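Local coordinates for protein imidazoleglycerol-phosphate dehydratase (Pyrococcus furiosus, PDB 5DNL) that catalyses the dehydration of imidazoleglycerol phosphate to imidazoleacetol phosphate, the sixth step of histidine biosynthesis, in a 24-subunit assembly, at residues Glu72-Arg76 and Arg168-Thr172; Val91-Ile95 and Ala158-Thr163; Ile10-Ile14 and Thr61-Leu66. All coordinates share one frame; numbering follows the deposited sequence.

Interaction 1: Glu72-Arg76 and Arg168-Thr172; sequences EKFTR and RVEST. With 5DL ([(2S)-2-hydroxy-3-(1H-1,2,4-triazol-1-yl)propyl]phosphonic acid), chain I.
The loops around K73-R76 and R168-S171 run 44° apart and come nearest at K73 and V169, whose CA atoms are 5.3 Å from each other. Between the two backbones a water donates to F74 O and R168 O and accepts from E170 N, stitching main chain to main chain. E170 is the centre of an inverse gamma turn, and its carbonyl faces R76. NH1 of R76 gives E170 O a nearly straight bond of 2.8 Å, lying in both the guanidinium and the carbonyl plane. R76 NH1 also reaches phosphonate O11 of the inhibitor at 2.8 Å, while R76 NH2 binds O12 at 3.0 Å, so the guanidinium meets the phosphonate edge-on through two oxygens. R76 gets there as an extended chain, with CG anti to its backbone N (chi1 178°), and its NE is held by a salt bridge to D94. From the other loop, S171 OG donates to O11 at 2.6 Å, so both loops grip it. E170 CG rests 3.3 Å from F74 O, and a bend at chi2 (-75°) beyond it turns the carboxylate back to R168, which grips it side-on. R168 NE meets E170 OE2 from above the carboxylate plane at 3.1 Å, and R168 NH1 meets E170 OE1. S166 also binds OE2, and F36 of a second subunit takes a hydrogen bond from R168. K73 lies along the R168 backbone through CB, CG and CD. With R98 and K173 of this chain and K153 of the second subunit, R76 and S171 form the phosphonate-binding end of the dehydratase active site, at a subunit boundary.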
# COMPACT_ATOMS: atom_id res chain seq x y z
N GLU A 72 -0.49 58.49 14.13
CA GLU A 72 0.36 58.65 12.96
C GLU A 72 1.45 57.58 12.94
O GLU A 72 1.68 56.95 11.91
CB GLU A 72 0.99 60.04 12.96
CG GLU A 72 1.83 60.38 11.73
CD GLU A 72 2.54 61.70 11.90
OE1 GLU A 72 3.79 61.72 11.82
OE2 GLU A 72 1.86 62.72 12.14
N LYS A 73 2.09 57.39 14.07
CA LYS A 73 3.14 56.39 14.24
C LYS A 73 2.60 55.35 15.20
O LYS A 73 2.26 55.67 16.35
CB LYS A 73 4.39 57.03 14.82
CG LYS A 73 4.97 58.09 13.90
CD LYS A 73 6.15 58.80 14.54
CE LYS A 73 6.54 60.02 13.73
NZ LYS A 73 7.80 60.61 14.22
N PHE A 74 2.55 54.10 14.76
CA PHE A 74 1.95 53.02 15.55
C PHE A 74 2.86 51.80 15.56
O PHE A 74 3.71 51.64 14.68
CB PHE A 74 0.55 52.66 15.02
CG PHE A 74 0.51 52.43 13.55
CD1 PHE A 74 0.75 51.17 13.02
CD2 PHE A 74 0.24 53.47 12.67
CE1 PHE A 74 0.73 50.97 11.65
CE2 PHE A 74 0.21 53.27 11.30
CZ PHE A 74 0.47 52.01 10.79
N THR A 75 2.65 50.96 16.57
CA THR A 75 3.53 49.84 16.91
C THR A 75 3.55 48.77 15.78
O THR A 75 4.58 48.11 15.59
CB THR A 75 3.10 49.26 18.27
OG1 THR A 75 3.36 50.26 19.30
CG2 THR A 75 3.84 47.99 18.64
N ARG A 76 2.44 48.65 15.06
CA ARG A 76 2.31 47.88 13.79
C ARG A 76 2.11 46.37 14.02
O ARG A 76 1.23 45.77 13.42
CB ARG A 76 3.49 48.11 12.82
CG ARG A 76 3.40 47.30 11.54
CD ARG A 76 4.58 47.55 10.64
NE ARG A 76 4.56 46.58 9.55
CZ ARG A 76 5.54 46.38 8.67
NH1 ARG A 76 6.65 47.13 8.66
NH2 ARG A 76 5.39 45.43 7.75
N ARG A 168 8.28 55.92 16.04
CA ARG A 168 8.73 55.97 14.65
C ARG A 168 7.75 55.30 13.70
O ARG A 168 6.85 54.56 14.15
CB ARG A 168 10.11 55.30 14.53
CG ARG A 168 10.10 53.82 14.88
CD ARG A 168 11.46 53.15 14.88
NE ARG A 168 11.29 51.73 15.23
CZ ARG A 168 12.26 50.82 15.27
NH1 ARG A 168 11.94 49.56 15.56
NH2 ARG A 168 13.51 51.15 15.03
N VAL A 169 7.92 55.55 12.41
CA VAL A 169 7.27 54.77 11.36
C VAL A 169 7.97 53.39 11.38
O VAL A 169 9.19 53.29 11.16
CB VAL A 169 7.42 55.41 9.97
CG1 VAL A 169 6.85 54.51 8.88
CG2 VAL A 169 6.73 56.78 9.94
N GLU A 170 7.20 52.34 11.65
CA GLU A 170 7.78 51.03 11.92
C GLU A 170 7.99 50.23 10.63
O GLU A 170 7.42 49.15 10.46
CB GLU A 170 6.89 50.27 12.92
CG GLU A 170 6.87 50.87 14.31
CD GLU A 170 8.15 50.61 15.12
OE1 GLU A 170 8.93 49.70 14.77
OE2 GLU A 170 8.35 51.32 16.14
N SER A 171 8.85 50.74 9.75
CA SER A 171 9.24 50.04 8.54
C SER A 171 10.59 50.51 8.08
O SER A 171 10.82 51.71 8.00
CB SER A 171 8.26 50.30 7.42
OG SER A 171 8.65 49.66 6.22
N THR A 172 11.45 49.58 7.70
CA THR A 172 12.75 49.92 7.14
C THR A 172 12.64 50.63 5.80
O THR A 172 13.60 51.30 5.40
CB THR A 172 13.63 48.69 6.95
OG1 THR A 172 12.96 47.71 6.14
CG2 THR A 172 14.00 48.07 8.29
N1 5DL I . 10.00 42.42 1.46
C3 5DL I . 7.75 42.58 1.66
N2 5DL I . 8.93 42.89 2.18
C8 5DL I . 9.80 45.70 4.62
C7 5DL I . 9.75 45.01 3.25
C6 5DL I . 9.10 43.67 3.40
C5 5DL I . 9.39 41.78 0.44
O10 5DL I . 7.30 46.62 4.30
P9 5DL I . 8.19 46.08 5.37
O11 5DL I . 8.45 47.10 6.47
O12 5DL I . 7.65 44.78 5.96
O13 5DL I . 11.08 44.84 2.73
N4 5DL I . 8.04 41.87 0.56
O HOH W 1 4.60 53.16 12.64

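Interaction 2: Val91-Ile95 and Ala158-Thr163; sequences VSVDI and ALRVAT
The V93 and L159 side chains meet nearly perpendicular, CG1 of the valine meeting CD2 of the leucine at 3.8 Å, in the alpha/beta packing between the end of strand 87-94 and the last turn of helix 144-162. This is a helix lying on a mixed four-stranded sheet: the strand and helix segments run in roughly the same direction, 28° apart, with axes 8.5 Å from each other. Alternation along the strand sends V91, V93 and I95 to the helix, while S92 and D94 point to the other side of the sheet, where P83 of a second subunit packs on them. The two branches of V93 divide the work. CG1, anti to the backbone N (chi1 172°), takes the leucine, and V93 CG2 sits 4.0 Å from A158 CB, which also touches V91 CG1. The small side chains of A158 and A162 face the strand, consistent with the short distance between the axes. I95 places its CD1 at 3.8 Å from A162 CB, and L159 CD2 and T163 CG2 also lie against I95 CD1. L159 and I95 both continue onto L130 of helix 116-130, and L159 also meets F34 and L38 of helix 25-38. No hydrogen bond crosses the contact. At the helix end L159 O takes two donors: T163 OG1 at 2.7 Å and, from the opposite face of the carbonyl plane, T163 N.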
# COMPACT_ATOMS: atom_id res chain seq x y z
N VAL A 91 -2.77 34.23 17.19
CA VAL A 91 -3.22 35.33 16.35
C VAL A 91 -2.04 36.26 16.17
O VAL A 91 -1.42 36.68 17.15
CB VAL A 91 -4.41 36.08 16.96
CG1 VAL A 91 -4.80 37.26 16.06
CG2 VAL A 91 -5.56 35.14 17.15
N SER A 92 -1.71 36.55 14.92
CA SER A 92 -0.58 37.43 14.62
C SER A 92 -1.01 38.48 13.63
O SER A 92 -1.57 38.15 12.57
CB SER A 92 0.58 36.60 14.05
OG SER A 92 1.73 37.41 13.76
N VAL A 93 -0.76 39.76 13.97
CA VAL A 93 -1.19 40.89 13.16
C VAL A 93 -0.00 41.75 12.79
O VAL A 93 0.87 42.01 13.62
CB VAL A 93 -2.23 41.74 13.94
CG1 VAL A 93 -2.56 43.04 13.20
CG2 VAL A 93 -3.49 40.94 14.21
N ASP A 94 0.03 42.20 11.54
CA ASP A 94 0.96 43.22 11.07
C ASP A 94 0.12 44.25 10.33
O ASP A 94 -0.44 43.94 9.26
CB ASP A 94 2.03 42.57 10.18
CG ASP A 94 2.87 43.55 9.42
OD1 ASP A 94 2.68 44.77 9.61
OD2 ASP A 94 3.72 43.10 8.61
N ILE A 95 0.03 45.48 10.86
CA ILE A 95 -0.69 46.56 10.20
C ILE A 95 0.23 47.11 9.11
O ILE A 95 0.88 48.15 9.23
CB ILE A 95 -1.19 47.64 11.20
CG1 ILE A 95 -1.98 46.97 12.33
CG2 ILE A 95 -2.04 48.66 10.49
CD1 ILE A 95 -2.49 47.93 13.40
N ALA A 158 -4.07 41.12 20.25
CA ALA A 158 -3.02 41.43 19.29
C ALA A 158 -3.11 42.85 18.80
O ALA A 158 -2.09 43.55 18.69
CB ALA A 158 -3.06 40.45 18.11
N LEU A 159 -4.33 43.29 18.52
CA LEU A 159 -4.55 44.66 18.06
C LEU A 159 -4.37 45.67 19.18
O LEU A 159 -3.96 46.80 18.91
CB LEU A 159 -5.90 44.82 17.36
CG LEU A 159 -5.92 44.26 15.92
CD1 LEU A 159 -7.32 43.98 15.46
CD2 LEU A 159 -5.21 45.21 14.95
N ARG A 160 -4.60 45.27 20.43
CA ARG A 160 -4.26 46.17 21.56
C ARG A 160 -2.79 46.60 21.44
O ARG A 160 -2.45 47.77 21.63
CB ARG A 160 -4.50 45.49 22.90
CG ARG A 160 -4.24 46.38 24.13
CD ARG A 160 -4.09 45.58 25.41
NE ARG A 160 -5.22 44.72 25.72
CZ ARG A 160 -5.25 43.85 26.74
NH1 ARG A 160 -4.22 43.73 27.57
NH2 ARG A 160 -6.32 43.07 26.94
N VAL A 161 -1.92 45.65 21.13
CA VAL A 161 -0.48 45.90 21.02
C VAL A 161 -0.16 46.68 19.74
O VAL A 161 0.58 47.67 19.74
CB VAL A 161 0.31 44.59 21.04
CG1 VAL A 161 1.80 44.81 20.83
CG2 VAL A 161 0.07 43.82 22.33
N ALA A 162 -0.70 46.22 18.62
CA ALA A 162 -0.36 46.76 17.30
C ALA A 162 -0.81 48.19 17.06
O ALA A 162 -0.19 48.89 16.24
CB ALA A 162 -0.90 45.86 16.19
N THR A 163 -1.89 48.62 17.73
CA THR A 163 -2.50 49.93 17.49
C THR A 163 -1.97 51.00 18.46
O THR A 163 -2.38 52.15 18.36
CB THR A 163 -4.04 49.88 17.58
OG1 THR A 163 -4.43 49.45 18.88
CG2 THR A 163 -4.62 48.93 16.53

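Interaction 3: Ile10-Ile14 and Thr61-Leu66; sequences IIVEI and TLGEAL
Strand 8-14 is packed against helix 51-69 by an apolar face made of I10, V12 and I14, met on the helix by T61, L62, A65 and L66. The segments run 32° apart, their axes 8.2 Å from each other at closest approach. At the start of the strand segment, I10 crosses T61 obliquely and lays its CG2 branch 3.8 Å from T61 CB. The hydroxyl of T61 is turned back to its own helix, where it hydrogen-bonds D57 O; its methyl CG2, anti to the backbone N (chi1 -51° for OG1), is thereby presented to the strand and touches both I10 CG2 and V12 CG2. The V12 and T61 side chains pass alongside one another, pointing opposite ways, and V12 CG1 lies 3.8 Å from A65 CB and 4.1 Å from L62 CD1, straddling one helical turn. Here the fold is a mixed four-stranded sheet with helices on one face, one of two sheets in the chain that share the strand order 1-2-4-3. In the same sheet strand 42-48 lies beside strand 8-14, and its A46 and I44 adjoin I10 and V12. I11 and E13 point away from the helix, E13 forming a salt bridge with R43. Farther along, I14 reaches the helix with CD1, which sits 3.8 Å from A65 CB, 3.7 Å from A65 C and 3.7 Å from L66 CD2, pressed over the helix backbone between the two residues. L62 and L66 extend the apolar layer to F122, L126 and L130 of helix 116-130.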
# COMPACT_ATOMS: atom_id res chain seq x y z
N ILE A 10 -24.05 49.43 8.81
CA ILE A 10 -23.25 49.18 9.99
C ILE A 10 -22.64 50.46 10.52
O ILE A 10 -22.10 51.26 9.76
CB ILE A 10 -22.12 48.19 9.63
CG1 ILE A 10 -22.75 46.84 9.22
CG2 ILE A 10 -21.19 48.00 10.83
CD1 ILE A 10 -21.78 45.90 8.58
N ILE A 11 -22.71 50.63 11.84
CA ILE A 11 -22.03 51.71 12.54
C ILE A 11 -21.08 51.10 13.56
O ILE A 11 -21.49 50.26 14.37
CB ILE A 11 -23.03 52.64 13.25
CG1 ILE A 11 -23.87 53.40 12.21
CG2 ILE A 11 -22.29 53.62 14.16
CD1 ILE A 11 -25.14 54.02 12.76
N VAL A 12 -19.81 51.49 13.50
CA VAL A 12 -18.82 51.13 14.52
C VAL A 12 -18.18 52.41 15.04
O VAL A 12 -17.54 53.13 14.28
CB VAL A 12 -17.71 50.22 13.94
CG1 VAL A 12 -16.59 50.02 14.98
CG2 VAL A 12 -18.28 48.90 13.47
N GLU A 13 -18.35 52.66 16.34
CA GLU A 13 -17.79 53.85 17.01
C GLU A 13 -16.88 53.43 18.15
O GLU A 13 -17.36 52.97 19.18
CB GLU A 13 -18.91 54.76 17.52
CG GLU A 13 -19.73 55.40 16.42
CD GLU A 13 -20.83 56.29 16.97
OE1 GLU A 13 -21.78 55.76 17.57
OE2 GLU A 13 -20.74 57.52 16.78
N ILE A 14 -15.58 53.56 17.94
CA ILE A 14 -14.59 53.16 18.94
C ILE A 14 -14.43 54.28 19.98
O ILE A 14 -14.40 55.46 19.63
CB ILE A 14 -13.24 52.81 18.29
CG1 ILE A 14 -13.43 51.63 17.32
CG2 ILE A 14 -12.19 52.47 19.35
CD1 ILE A 14 -12.23 51.33 16.45
N THR A 61 -15.97 47.34 8.32
CA THR A 61 -16.27 48.61 8.99
C THR A 61 -15.44 48.76 10.27
O THR A 61 -14.89 49.83 10.54
CB THR A 61 -17.77 48.73 9.29
OG1 THR A 61 -18.52 48.46 8.11
CG2 THR A 61 -18.13 50.16 9.77
N LEU A 62 -15.30 47.68 11.03
CA LEU A 62 -14.43 47.66 12.20
C LEU A 62 -12.99 47.96 11.80
O LEU A 62 -12.28 48.73 12.45
CB LEU A 62 -14.52 46.32 12.93
CG LEU A 62 -13.59 46.07 14.11
CD1 LEU A 62 -13.78 47.10 15.22
CD2 LEU A 62 -13.79 44.67 14.66
N GLY A 63 -12.51 47.33 10.72
CA GLY A 63 -11.17 47.62 10.23
C GLY A 63 -10.96 49.08 9.86
O GLY A 63 -9.93 49.67 10.19
N GLU A 64 -11.92 49.64 9.14
CA GLU A 64 -11.86 51.05 8.75
C GLU A 64 -11.86 51.93 9.99
O GLU A 64 -11.12 52.92 10.05
CB GLU A 64 -13.04 51.39 7.87
CG GLU A 64 -12.99 50.77 6.48
CD GLU A 64 -14.24 51.09 5.67
OE1 GLU A 64 -15.29 51.50 6.22
OE2 GLU A 64 -14.19 50.90 4.45
N ALA A 65 -12.65 51.55 10.99
CA ALA A 65 -12.74 52.33 12.24
C ALA A 65 -11.42 52.27 12.98
O ALA A 65 -10.92 53.29 13.48
CB ALA A 65 -13.88 51.87 13.12
N LEU A 66 -10.81 51.09 13.05
CA LEU A 66 -9.50 50.96 13.68
C LEU A 66 -8.44 51.76 12.93
O LEU A 66 -7.59 52.38 13.55
CB LEU A 66 -9.07 49.49 13.76
CG LEU A 66 -9.88 48.67 14.76
CD1 LEU A 66 -9.77 47.18 14.42
CD2 LEU A 66 -9.41 48.90 16.19

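Overall arrangement
Interactions 2 and 3 are buried strand-on-helix contacts in the two sheets of the chain, which have the same strand order, and both rest on methyl packing with no hydrogen bond across. They meet through L159 and L66, and each continues onto helix 116-130. The centre of interaction 1 lies farther out, about 20 Å from the centre of the chain; the contact is partly buried, built from loops and polar in chemistry: charged side chains, backbone carbonyls, a water and the phosphonate. It is joined to interaction 2 by the salt bridge from R76 to D94, on the strand face turned away from the helix, and by F74 on I95. Interaction 3 touches no other subunit; the other two do.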